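Local coordinates for oxidoreductase, NAD-binding/iron-sulfur cluster-binding protein (Nitratireductor pacificus pht-3B, PDB 6ZXU) that reductively removes halogen from organohalide substrates, as a dehalogenase that holds cobalamin and two [4Fe-4S] clusters, at residues 311-316 with 404-409; 320-325 with 690-695; 482-487 with 516-521. One frame throughout, in Å; residues are numbered along the deposited sequence. Where two conformers were deposited one is given.

In the fold
Contacts 1 and 3 are buried and both hold residues of the cobalamin pocket. Contact 2 is only partly buried and lies farthest from the centre of the chain. Contacts 1 and 2 are neighbours in sequence on one side: residues 311-316 lead into helix 317-323, whose end contact 2 packs. Arg314 ties them, with a salt bridge to Asp325 and a probable hydrogen bond to Ala694 O. Contact 3 touches contact 1 where Met404 O meets Ile485 N, but does not touch contact 2. Contact 1 relies on backbone hydrogen bonds between loops. Contact 2 packs methyls on a helix end and its oxygens, and adds a water. Contact 3 sets a histidine against a strand.

Contact 1. Residues 311-316 with 404-409; sequences VAKRGD and MYYASD
Val311 and Ala407 join two loops that form part of the cobalamin pocket of this reductive dehalogenase. One loop enters helix 317-323 through a short 3-10 turn at 313-315. The other connects strands 394-399 and 422-429. Val311 acts through its backbone. Its O accepts a hydrogen bond from Ala407 N at 2.8 Å. The same Val311 O lies at the edge of the Tyr406 ring, in the ring plane, 3.5 Å from Tyr406 CD1. Val311 N also donates to a water that donates in turn to Tyr405 O.

Ala312 packs its CB against Ser408 OG at 3.6 Å. That hydroxyl has its polar partner in Gly689 N. Lys313 N then donates to Ser408 O at 3.0 Å. The Lys313 side chain crosses the Tyr406 side chain at about a right angle. Its CG lies over one face of the ring in a CH-pi contact, 3.5 Å from the ring centroid and offset toward the rim. The nearest ring atom to Lys313 CG is Tyr406 CD2. Farther out the lysine bends at chi3 (80°), which places CE. Its NZ leads away and bonds Ser482 O.

Asp316 is the N-cap of helix 317-323, with OD1 bound to Lys319 N. Tyr406 OH hydrogen-bonds O58 of cobalamin. One water donates both to Tyr406 OH at 3.0 Å and to Asp316 OD2 at 3.2 Å.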
ATOM      1  N   VAL A 311      21.171  -0.268 -15.016  1.00 19.28           N
ATOM      2  CA  VAL A 311      21.148  -1.699 -14.710  1.00 18.94           C
ATOM      3  C   VAL A 311      20.090  -2.352 -15.607  1.00 16.79           C
ATOM      4  O   VAL A 311      18.987  -1.747 -15.833  1.00 19.18           O
ATOM      5  CB  VAL A 311      20.729  -1.907 -13.197  1.00 19.34           C
ATOM      6  CG1 VAL A 311      20.830  -3.352 -12.830  1.00 22.82           C
ATOM      7  CG2 VAL A 311      21.644  -1.049 -12.319  1.00 24.84           C
ATOM      8  N   ALA A 312      20.396  -3.492 -16.182  1.00 15.50           N
ATOM      9  CA  ALA A 312      19.397  -4.245 -16.911  1.00 17.52           C
ATOM     10  C   ALA A 312      18.194  -4.614 -15.952  1.00 18.87           C
ATOM     11  O   ALA A 312      18.424  -4.937 -14.789  1.00 18.40           O
ATOM     12  CB  ALA A 312      20.017  -5.527 -17.489  1.00 17.81           C
ATOM     13  N   LYS A 313      16.957  -4.560 -16.430  1.00 17.32           N
ATOM     14  CA  LYS A 313      15.828  -5.149 -15.677  1.00 18.68           C
ATOM     15  C   LYS A 313      16.093  -6.620 -15.316  1.00 16.31           C
ATOM     16  O   LYS A 313      15.650  -7.101 -14.318  1.00 15.94           O
ATOM     17  CB  LYS A 313      14.507  -5.105 -16.450  1.00 19.30           C
ATOM     18  CG  LYS A 313      13.689  -3.930 -16.142  1.00 23.77           C
ATOM     19  CD  LYS A 313      12.292  -3.950 -16.685  1.00 26.79           C
ATOM     20  CE  LYS A 313      11.425  -4.799 -15.789  1.00 27.11           C
ATOM     21  NZ  LYS A 313      10.011  -4.543 -16.262  1.00 29.28           N
ATOM     22  N   ARG A 314      16.827  -7.297 -16.161  1.00 15.49           N
ATOM     23  CA  ARG A 314      17.221  -8.656 -15.945  1.00 16.60           C
ATOM     24  C   ARG A 314      18.090  -8.841 -14.692  1.00 16.41           C
ATOM     25  O   ARG A 314      18.250  -9.982 -14.191  1.00 17.39           O
ATOM     26  CB  ARG A 314      17.931  -9.181 -17.211  1.00 16.86           C
ATOM     27  CG  ARG A 314      18.529 -10.600 -17.140  1.00 19.54           C
ATOM     28  CD  ARG A 314      17.497 -11.729 -16.920  1.00 16.80           C
ATOM     29  NE  ARG A 314      18.205 -12.989 -16.959  1.00 16.46           N
ATOM     30  CZ  ARG A 314      18.952 -13.469 -15.971  1.00 16.31           C
ATOM     31  NH1 ARG A 314      18.978 -12.848 -14.833  1.00 19.23           N
ATOM     32  NH2 ARG A 314      19.611 -14.593 -16.071  1.00 16.14           N
ATOM     33  N   GLY A 315      18.622  -7.752 -14.129  1.00 17.55           N
ATOM     34  CA  GLY A 315      19.371  -7.798 -12.888  1.00 17.76           C
ATOM     35  C   GLY A 315      18.595  -7.645 -11.591  1.00 19.05           C
ATOM     36  O   GLY A 315      19.179  -7.861 -10.522  1.00 18.87           O
ATOM     37  N   ASP A 316      17.334  -7.227 -11.665  1.00 17.95           N
ATOM     38  CA  ASP A 316      16.371  -7.291 -10.553  1.00 17.39           C
ATOM     39  C   ASP A 316      16.483  -8.747 -10.031  1.00 16.37           C
ATOM     40  O   ASP A 316      16.362  -9.668 -10.809  1.00 19.10           O
ATOM     41  CB  ASP A 316      15.013  -6.921 -11.153  1.00 18.48           C
ATOM     42  CG  ASP A 316      13.746  -7.425 -10.351  1.00 20.53           C
ATOM     43  OD1 ASP A 316      13.811  -8.447  -9.660  1.00 19.16           O
ATOM     44  OD2 ASP A 316      12.634  -6.772 -10.529  1.00 19.10           O
ATOM     45  N   MET A 404      17.608   6.824 -13.530  1.00 15.85           N
ATOM     46  CA  MET A 404      16.503   6.194 -12.738  1.00 16.36           C
ATOM     47  C   MET A 404      15.728   5.135 -13.598  1.00 17.81           C
ATOM     48  O   MET A 404      15.009   4.312 -13.057  1.00 17.62           O
ATOM     49  CB  MET A 404      15.511   7.239 -12.272  1.00 14.91           C
ATOM     50  CG  MET A 404      16.086   8.271 -11.302  1.00 17.77           C
ATOM     51  SD  MET A 404      14.823   9.476 -10.918  1.00 21.38           S
ATOM     52  CE  MET A 404      15.655  10.485  -9.699  1.00 18.56           C
ATOM     53  N   TYR A 405      15.915   5.152 -14.928  1.00 13.94           N
ATOM     54  CA  TYR A 405      15.353   4.155 -15.799  1.00 15.92           C
ATOM     55  C   TYR A 405      16.274   2.970 -15.882  1.00 15.43           C
ATOM     56  O   TYR A 405      17.499   3.114 -15.892  1.00 15.61           O
ATOM     57  CB  TYR A 405      15.099   4.724 -17.201  1.00 15.86           C
ATOM     58  CG  TYR A 405      14.053   5.807 -17.312  1.00 16.48           C
ATOM     59  CD1 TYR A 405      14.319   7.103 -16.909  1.00 18.79           C
ATOM     60  CD2 TYR A 405      12.827   5.543 -17.854  1.00 17.00           C
ATOM     61  CE1 TYR A 405      13.373   8.101 -17.045  1.00 17.20           C
ATOM     62  CE2 TYR A 405      11.871   6.536 -18.015  1.00 17.73           C
ATOM     63  CZ  TYR A 405      12.135   7.801 -17.639  1.00 18.40           C
ATOM     64  OH  TYR A 405      11.208   8.768 -17.809  1.00 19.26           O
ATOM     65  N   TYR A 406      15.715   1.784 -15.973  1.00 13.32           N
ATOM     66  CA  TYR A 406      16.498   0.598 -16.280  1.00 14.12           C
ATOM     67  C   TYR A 406      17.171   0.720 -17.653  1.00 13.56           C
ATOM     68  O   TYR A 406      16.727   1.460 -18.519  1.00 13.86           O
ATOM     69  CB  TYR A 406      15.634  -0.646 -16.297  1.00 17.39           C
ATOM     70  CG  TYR A 406      15.097  -1.091 -14.955  1.00 16.76           C
ATOM     71  CD1 TYR A 406      15.920  -1.722 -14.052  1.00 15.33           C
ATOM     72  CD2 TYR A 406      13.738  -0.951 -14.650  1.00 16.37           C
ATOM     73  CE1 TYR A 406      15.405  -2.109 -12.818  1.00 16.52           C
ATOM     74  CE2 TYR A 406      13.225  -1.343 -13.455  1.00 15.59           C
ATOM     75  CZ  TYR A 406      14.056  -1.920 -12.554  1.00 17.54           C
ATOM     76  OH  TYR A 406      13.538  -2.389 -11.353  1.00 18.71           O
ATOM     77  N   ALA A 407      18.265   0.029 -17.826  1.00 14.19           N
ATOM     78  CA  ALA A 407      19.019   0.087 -19.107  1.00 16.65           C
ATOM     79  C   ALA A 407      18.314  -0.610 -20.263  1.00 17.49           C
ATOM     80  O   ALA A 407      18.314  -0.126 -21.404  1.00 17.86           O
ATOM     81  CB  ALA A 407      20.399  -0.481 -18.909  1.00 16.42           C
ATOM     82  N   SER A 408      17.672  -1.727 -19.964  1.00 15.48           N
ATOM     83  CA  SER A 408      17.074  -2.609 -20.981  1.00 15.75           C
ATOM     84  C   SER A 408      15.986  -3.471 -20.327  1.00 20.51           C
ATOM     85  O   SER A 408      16.019  -3.686 -19.091  1.00 18.33           O
ATOM     86  CB  SER A 408      18.149  -3.506 -21.595  1.00 17.35           C
ATOM     87  OG  SER A 408      18.849  -4.300 -20.629  1.00 18.46           O
ATOM     88  N   ASP A 409      15.026  -3.925 -21.117  0.50 21.46           N
ATOM     89  CA  ASP A 409      13.977  -4.822 -20.607  0.50 25.10           C
ATOM     90  C   ASP A 409      14.516  -6.253 -20.535  0.50 23.94           C
ATOM     91  O   ASP A 409      15.528  -6.621 -21.168  0.50 23.00           O
ATOM     92  CB  ASP A 409      12.689  -4.722 -21.440  0.50 27.50           C
ATOM     93  CG  ASP A 409      12.774  -5.542 -22.746  0.50 34.11           C
ATOM     94  OD1 ASP A 409      13.474  -5.099 -23.698  0.50 39.24           O
ATOM     95  OD2 ASP A 409      12.148  -6.638 -22.830  0.50 38.52           O
TER
HETATM   96  O   HOH W   1      18.861   1.682 -14.235  1.00 19.11           O
HETATM   97  O   HOH W   2      11.158  -4.200 -11.689  1.00 22.40           O

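Contact 2. Residues 320-325 with 690-695; sequences RAEAGD and TTLDAV
The end of helix 317-323 rests, through Ala323, on Leu692 in a type I beta turn that runs from Thr691 to Ala694. The helix closes in a Schellman motif. Gly324 has a positive phi (105°), Gly324 N bonds back to Ala321 O, and Asp325 N to Arg320 O.

Van der Waals packing does most of the joining, much of it methyls against oxygens. Ala323 CB points toward the turn and meets Leu692 CD2 at 4.2 Å. Ala323 CB also rests 3.7 Å from Ala694 O. Val695 straddles the end of the helix with its two methyls. Val695 CG2 is 3.3 Å from Ala323 O, while Val695 CG1 packs on Gly324 C and Asp325 OD1. Glu322, partly exposed, crosses Leu692 at about a right angle. Its CG is anti to the backbone N (chi1 -178°), and the chain is extended beyond it. The carboxylate touches the leucine methyls, with Glu322 OE2 3.9 Å from Leu692 CD1. Glu322 OE1 also forms a long, weak ion pair with Lys334 NZ. An alanine here would probably open a gap beside those methyls and leave Lys334 without that pair.

No direct hydrogen bond links the two segments. One water does so instead, donating to Ala323 O at 2.6 Å and to Leu692 O at 2.8 Å.

Charged groups brace the end of the helix. Asp325 OD1 accepts from Leu696 N, just past Val695, and Arg320 NH2 bonds Leu696 O. In a salt bridge, Arg320 NE donates to Asp325 OD2 at 2.7 Å, on the anti lone pair of that oxygen.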
ATOM      1  N   ARG A 320      16.318 -12.567 -11.686  1.00 15.99           N
ATOM      2  CA  ARG A 320      17.396 -13.510 -11.587  1.00 15.84           C
ATOM      3  C   ARG A 320      16.946 -14.851 -11.089  1.00 19.02           C
ATOM      4  O   ARG A 320      17.323 -15.901 -11.613  1.00 15.70           O
ATOM      5  CB  ARG A 320      18.532 -12.980 -10.742  1.00 16.67           C
ATOM      6  CG  ARG A 320      19.152 -11.697 -11.282  1.00 17.62           C
ATOM      7  CD  ARG A 320      20.564 -11.437 -10.752  1.00 18.61           C
ATOM      8  NE  ARG A 320      21.578 -12.351 -11.282  1.00 20.15           N
ATOM      9  CZ  ARG A 320      22.892 -12.195 -11.178  1.00 18.60           C
ATOM     10  NH1 ARG A 320      23.411 -11.125 -10.577  1.00 17.71           N
ATOM     11  NH2 ARG A 320      23.678 -13.136 -11.601  1.00 18.18           N
ATOM     12  N   ALA A 321      16.066 -14.844 -10.074  1.00 18.81           N
ATOM     13  CA  ALA A 321      15.494 -16.079  -9.555  1.00 17.88           C
ATOM     14  C   ALA A 321      14.679 -16.816 -10.611  1.00 19.03           C
ATOM     15  O   ALA A 321      14.858 -17.987 -10.793  1.00 18.70           O
ATOM     16  CB  ALA A 321      14.630 -15.762  -8.309  1.00 19.59           C
ATOM     17  N   GLU A 322      13.799 -16.089 -11.319  1.00 18.92           N
ATOM     18  CA  GLU A 322      12.998 -16.621 -12.363  1.00 21.61           C
ATOM     19  C   GLU A 322      13.866 -17.273 -13.452  1.00 22.35           C
ATOM     20  O   GLU A 322      13.490 -18.288 -13.995  1.00 24.09           O
ATOM     21  CB  GLU A 322      12.203 -15.505 -13.016  1.00 22.93           C
ATOM     22  CG  GLU A 322      11.316 -16.035 -14.090  1.00 24.68           C
ATOM     23  CD  GLU A 322      10.351 -15.006 -14.631  1.00 30.11           C
ATOM     24  OE1 GLU A 322      10.285 -13.811 -14.118  1.00 29.87           O
ATOM     25  OE2 GLU A 322       9.667 -15.398 -15.642  1.00 33.98           O
ATOM     26  N   ALA A 323      14.998 -16.655 -13.803  1.00 19.26           N
ATOM     27  CA  ALA A 323      15.865 -17.141 -14.867  1.00 20.72           C
ATOM     28  C   ALA A 323      16.680 -18.373 -14.453  1.00 20.69           C
ATOM     29  O   ALA A 323      17.218 -19.031 -15.314  1.00 21.82           O
ATOM     30  CB  ALA A 323      16.825 -16.076 -15.322  1.00 20.33           C
ATOM     31  N   GLY A 324      16.805 -18.637 -13.151  1.00 21.67           N
ATOM     32  CA  GLY A 324      17.598 -19.737 -12.627  1.00 20.15           C
ATOM     33  C   GLY A 324      18.900 -19.338 -12.005  1.00 22.37           C
ATOM     34  O   GLY A 324      19.611 -20.216 -11.510  1.00 22.39           O
ATOM     35  N   ASP A 325      19.252 -18.046 -11.990  1.00 21.20           N
ATOM     36  CA  ASP A 325      20.541 -17.586 -11.422  1.00 19.98           C
ATOM     37  C   ASP A 325      20.756 -17.945  -9.977  1.00 20.56           C
ATOM     38  O   ASP A 325      21.867 -17.989  -9.512  1.00 18.58           O
ATOM     39  CB  ASP A 325      20.653 -16.054 -11.521  1.00 20.25           C
ATOM     40  CG  ASP A 325      20.543 -15.488 -12.935  1.00 23.31           C
ATOM     41  OD1 ASP A 325      20.395 -16.251 -13.927  1.00 23.11           O
ATOM     42  OD2 ASP A 325      20.636 -14.205 -13.079  1.00 22.67           O
ATOM     43  N   THR A 690      20.666  -8.561 -21.675  1.00 18.31           N
ATOM     44  CA  THR A 690      20.465  -9.928 -21.285  1.00 19.32           C
ATOM     45  C   THR A 690      18.972 -10.154 -21.019  1.00 18.95           C
ATOM     46  O   THR A 690      18.303  -9.320 -20.412  1.00 16.38           O
ATOM     47  CB  THR A 690      21.277 -10.282 -20.047  1.00 21.36           C
ATOM     48  OG1 THR A 690      22.655  -9.846 -20.218  1.00 20.23           O
ATOM     49  CG2 THR A 690      21.244 -11.746 -19.804  1.00 18.94           C
ATOM     50  N   THR A 691      18.472 -11.308 -21.451  1.00 18.04           N
ATOM     51  CA  THR A 691      17.050 -11.655 -21.247  1.00 19.18           C
ATOM     52  C   THR A 691      16.876 -12.833 -20.298  1.00 19.83           C
ATOM     53  O   THR A 691      17.841 -13.417 -19.794  1.00 18.73           O
ATOM     54  CB  THR A 691      16.381 -12.001 -22.577  1.00 21.78           C
ATOM     55  OG1 THR A 691      16.876 -13.271 -23.020  1.00 21.06           O
ATOM     56  CG2 THR A 691      16.645 -10.899 -23.571  1.00 18.49           C
ATOM     57  N   LEU A 692      15.638 -13.106 -19.958  1.00 20.69           N
ATOM     58  CA  LEU A 692      15.282 -14.257 -19.108  1.00 22.98           C
ATOM     59  C   LEU A 692      15.660 -15.608 -19.712  1.00 24.86           C
ATOM     60  O   LEU A 692      15.816 -16.587 -18.959  1.00 25.88           O
ATOM     61  CB  LEU A 692      13.769 -14.256 -18.853  1.00 25.68           C
ATOM     62  CG  LEU A 692      13.249 -13.197 -17.899  1.00 24.08           C
ATOM     63  CD1 LEU A 692      11.731 -13.063 -17.938  1.00 25.32           C
ATOM     64  CD2 LEU A 692      13.745 -13.509 -16.457  1.00 25.57           C
ATOM     65  N   ASP A 693      15.882 -15.650 -21.024  1.00 23.64           N
ATOM     66  CA  ASP A 693      16.339 -16.899 -21.676  1.00 25.17           C
ATOM     67  C   ASP A 693      17.740 -17.285 -21.334  1.00 26.93           C
ATOM     68  O   ASP A 693      18.110 -18.420 -21.537  1.00 26.60           O
ATOM     69  CB  ASP A 693      16.223 -16.806 -23.189  1.00 28.34           C
ATOM     70  N   ALA A 694      18.579 -16.354 -20.862  1.00 23.70           N
ATOM     71  CA  ALA A 694      19.931 -16.716 -20.456  1.00 23.49           C
ATOM     72  C   ALA A 694      19.975 -16.939 -18.954  1.00 26.13           C
ATOM     73  O   ALA A 694      19.171 -16.386 -18.214  1.00 25.97           O
ATOM     74  CB  ALA A 694      20.883 -15.595 -20.787  1.00 27.51           C
ATOM     75  N   VAL A 695      20.983 -17.685 -18.493  1.00 25.94           N
ATOM     76  CA  VAL A 695      21.225 -17.940 -17.104  1.00 27.02           C
ATOM     77  C   VAL A 695      22.603 -17.434 -16.715  1.00 27.41           C
ATOM     78  O   VAL A 695      23.569 -17.647 -17.439  1.00 25.45           O
ATOM     79  CB  VAL A 695      21.155 -19.450 -16.796  1.00 28.86           C
ATOM     80  CG1 VAL A 695      21.294 -19.654 -15.297  1.00 31.03           C
ATOM     81  CG2 VAL A 695      19.792 -19.994 -17.178  1.00 36.27           C
TER
HETATM   82  O   HOH W   3      16.681 -19.039 -17.860  1.00 28.33           O

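Contact 3. Residues 482-487 with 516-521; sequences SEVIHN and SIVFTT
The CA atoms of His486 and Val518 lie 6.7 Å apart, the nearest such pair between the two segments. Residues 482-487 run as a loop that turns into helix 486-492. Residues 516-521 are extended. No backbone hydrogen bond joins the two, and the contact runs through side chains, with the His486 ring also against strand backbone. Ser516, Val518 and Thr520 all point toward the loop.

The strand is an inner one of a four-stranded antiparallel sheet, between strands 422-429 and 474-477. The loop laid on it lines the cobalamin pocket: His486 N and Ser516 O each hydrogen-bond the cofactor.

Val518 CG2 sits over the centre of one face of the His486 ring, a CH-pi contact 3.7 Å from the centroid. Ser516 OG, set between its backbone N and carbonyl carbon (chi1 56°), shares a hydrogen bond of 2.9 Å with His486 ND1 at the ring edge. His486 NE2 donates to Ser482 OG at 3.2 Å, tilted 20° from the ring plane. These bonds would limit rotation of the ring.

Val484 CG2 meets Val518 CG1 at 4.1 Å, and Val484 CG1 meets Thr520 CG2 at 4.2 Å. The Thr520 hydroxyl bonds His420 ND1 and His477 NE2.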
ATOM      1  N   SER A 482       7.559  -2.269 -14.215  1.00 14.90           N
ATOM      2  CA  SER A 482       8.172  -0.937 -14.093  1.00 14.20           C
ATOM      3  C   SER A 482       9.312  -0.822 -15.061  1.00 14.16           C
ATOM      4  O   SER A 482      10.112  -1.772 -15.217  1.00 13.78           O
ATOM      5  CB  SER A 482       8.758  -0.683 -12.689  1.00 15.03           C
ATOM      6  OG  SER A 482       7.768  -0.526 -11.705  1.00 24.46           O
ATOM      7  N   GLU A 483       9.500   0.370 -15.585  1.00 14.83           N
ATOM      8  CA  GLU A 483      10.723   0.700 -16.302  1.00 14.57           C
ATOM      9  C   GLU A 483      11.677   1.639 -15.541  1.00 15.84           C
ATOM     10  O   GLU A 483      12.697   2.034 -16.066  1.00 13.97           O
ATOM     11  CB  GLU A 483      10.353   1.196 -17.683  1.00 14.81           C
ATOM     12  CG  GLU A 483       9.842   0.001 -18.472  1.00 18.09           C
ATOM     13  CD  GLU A 483       9.437   0.288 -19.934  1.00 21.79           C
ATOM     14  OE1 GLU A 483       9.251   1.438 -20.326  1.00 20.25           O
ATOM     15  OE2 GLU A 483       9.277  -0.697 -20.669  1.00 24.32           O
ATOM     16  N   VAL A 484      11.300   2.052 -14.301  1.00 13.05           N
ATOM     17  CA  VAL A 484      12.125   2.895 -13.466  1.00 14.22           C
ATOM     18  C   VAL A 484      12.355   2.173 -12.134  1.00 15.76           C
ATOM     19  O   VAL A 484      11.537   1.378 -11.723  1.00 14.42           O
ATOM     20  CB  VAL A 484      11.541   4.278 -13.195  1.00 16.13           C
ATOM     21  CG1 VAL A 484      11.278   4.988 -14.496  1.00 17.27           C
ATOM     22  CG2 VAL A 484      10.283   4.245 -12.358  1.00 16.31           C
ATOM     23  N   ILE A 485      13.504   2.438 -11.528  1.00 15.27           N
ATOM     24  CA  ILE A 485      13.779   2.027 -10.161  1.00 15.26           C
ATOM     25  C   ILE A 485      13.172   3.046  -9.220  1.00 13.48           C
ATOM     26  O   ILE A 485      13.492   4.250  -9.288  1.00 13.79           O
ATOM     27  CB  ILE A 485      15.251   1.884  -9.946  1.00 15.74           C
ATOM     28  CG1 ILE A 485      15.804   0.992 -11.054  1.00 18.40           C
ATOM     29  CG2 ILE A 485      15.534   1.355  -8.551  1.00 17.30           C
ATOM     30  CD1 ILE A 485      17.293   1.179 -11.264  1.00 21.04           C
ATOM     31  N   HIS A 486      12.306   2.617  -8.315  1.00 12.40           N
ATOM     32  CA  HIS A 486      11.562   3.558  -7.515  1.00 11.86           C
ATOM     33  C   HIS A 486      12.414   4.259  -6.492  1.00 11.86           C
ATOM     34  O   HIS A 486      12.202   5.428  -6.236  1.00 13.60           O
ATOM     35  CB  HIS A 486      10.405   2.903  -6.782  1.00 14.39           C
ATOM     36  CG  HIS A 486       9.327   2.391  -7.690  1.00 15.92           C
ATOM     37  ND1 HIS A 486       8.027   2.262  -7.282  1.00 15.80           N
ATOM     38  CD2 HIS A 486       9.356   1.989  -8.967  1.00 16.14           C
ATOM     39  CE1 HIS A 486       7.294   1.779  -8.274  1.00 16.11           C
ATOM     40  NE2 HIS A 486       8.085   1.557  -9.291  1.00 16.05           N
ATOM     41  N   ASN A 487      13.362   3.569  -5.908  1.00 13.85           N
ATOM     42  CA  ASN A 487      14.102   4.158  -4.792  1.00 13.72           C
ATOM     43  C   ASN A 487      14.628   5.555  -5.005  1.00 12.73           C
ATOM     44  O   ASN A 487      14.416   6.423  -4.150  1.00 10.82           O
ATOM     45  CB  ASN A 487      15.230   3.229  -4.366  1.00 14.31           C
ATOM     46  CG  ASN A 487      14.680   1.878  -3.948  1.00 19.22           C
ATOM     47  OD1 ASN A 487      13.992   1.224  -4.727  1.00 20.42           O
ATOM     48  ND2 ASN A 487      15.021   1.461  -2.787  1.00 16.24           N
ATOM     49  N   SER A 516       5.721   2.047  -2.734  1.00 16.43           N
ATOM     50  CA  SER A 516       5.654   3.171  -3.631  1.00 15.83           C
ATOM     51  C   SER A 516       5.032   2.679  -4.927  1.00 13.90           C
ATOM     52  O   SER A 516       5.129   1.536  -5.308  1.00 12.65           O
ATOM     53  CB  SER A 516       7.044   3.741  -3.913  1.00 14.72           C
ATOM     54  OG  SER A 516       7.885   2.735  -4.420  1.00 12.62           O
ATOM     55  N   ILE A 517       4.403   3.621  -5.605  1.00 16.57           N
ATOM     56  CA  ILE A 517       4.083   3.532  -7.029  1.00 15.80           C
ATOM     57  C   ILE A 517       4.633   4.821  -7.657  1.00 15.68           C
ATOM     58  O   ILE A 517       4.642   5.884  -7.045  1.00 14.58           O
ATOM     59  CB  ILE A 517       2.545   3.361  -7.214  1.00 17.39           C
ATOM     60  CG1 ILE A 517       2.138   3.114  -8.673  1.00 18.47           C
ATOM     61  CG2 ILE A 517       1.789   4.581  -6.681  1.00 16.59           C
ATOM     62  CD1 ILE A 517       2.440   1.794  -9.204  1.00 19.09           C
ATOM     63  N   VAL A 518       5.112   4.702  -8.862  1.00 14.26           N
ATOM     64  CA  VAL A 518       5.609   5.811  -9.664  1.00 14.26           C
ATOM     65  C   VAL A 518       4.874   5.845 -10.995  1.00 13.75           C
ATOM     66  O   VAL A 518       4.574   4.815 -11.587  1.00 14.30           O
ATOM     67  CB  VAL A 518       7.114   5.700  -9.930  1.00 13.29           C
ATOM     68  CG1 VAL A 518       7.585   6.854 -10.754  1.00 13.17           C
ATOM     69  CG2 VAL A 518       7.892   5.652  -8.663  1.00 13.41           C
ATOM     70  N   PHE A 519       4.434   7.039 -11.413  1.00 14.42           N
ATOM     71  CA  PHE A 519       4.159   7.228 -12.818  1.00 14.72           C
ATOM     72  C   PHE A 519       4.973   8.364 -13.333  1.00 14.34           C
ATOM     73  O   PHE A 519       5.144   9.373 -12.656  1.00 13.79           O
ATOM     74  CB  PHE A 519       2.674   7.394 -13.207  1.00 16.40           C
ATOM     75  CG  PHE A 519       2.086   8.692 -12.867  1.00 15.33           C
ATOM     76  CD1 PHE A 519       1.443   8.879 -11.631  1.00 17.39           C
ATOM     77  CD2 PHE A 519       2.016   9.708 -13.821  1.00 14.87           C
ATOM     78  CE1 PHE A 519       0.847  10.077 -11.325  1.00 18.87           C
ATOM     79  CE2 PHE A 519       1.433  10.927 -13.490  1.00 16.24           C
ATOM     80  CZ  PHE A 519       0.865  11.107 -12.255  1.00 18.96           C
ATOM     81  N   THR A 520       5.517   8.150 -14.528  1.00 13.90           N
ATOM     82  CA  THR A 520       6.287   9.191 -15.211  1.00 15.26           C
ATOM     83  C   THR A 520       5.376   9.963 -16.157  1.00 17.32           C
ATOM     84  O   THR A 520       4.374   9.432 -16.625  1.00 15.70           O
ATOM     85  CB  THR A 520       7.478   8.609 -15.923  1.00 13.18           C
ATOM     86  OG1 THR A 520       7.087   7.539 -16.788  1.00 15.57           O
ATOM     87  CG2 THR A 520       8.493   8.056 -14.859  1.00 17.20           C
ATOM     88  N   THR A 521       5.731  11.206 -16.414  1.00 17.64           N
ATOM     89  CA  THR A 521       4.952  12.057 -17.267  1.00 18.94           C
ATOM     90  C   THR A 521       5.772  13.195 -17.828  1.00 20.10           C
ATOM     91  O   THR A 521       6.783  13.574 -17.285  1.00 19.72           O
ATOM     92  CB  THR A 521       3.706  12.582 -16.529  1.00 19.41           C
ATOM     93  OG1 THR A 521       2.825  13.295 -17.424  1.00 19.53           O
ATOM     94  CG2 THR A 521       4.006  13.421 -15.316  1.00 18.44           C
TER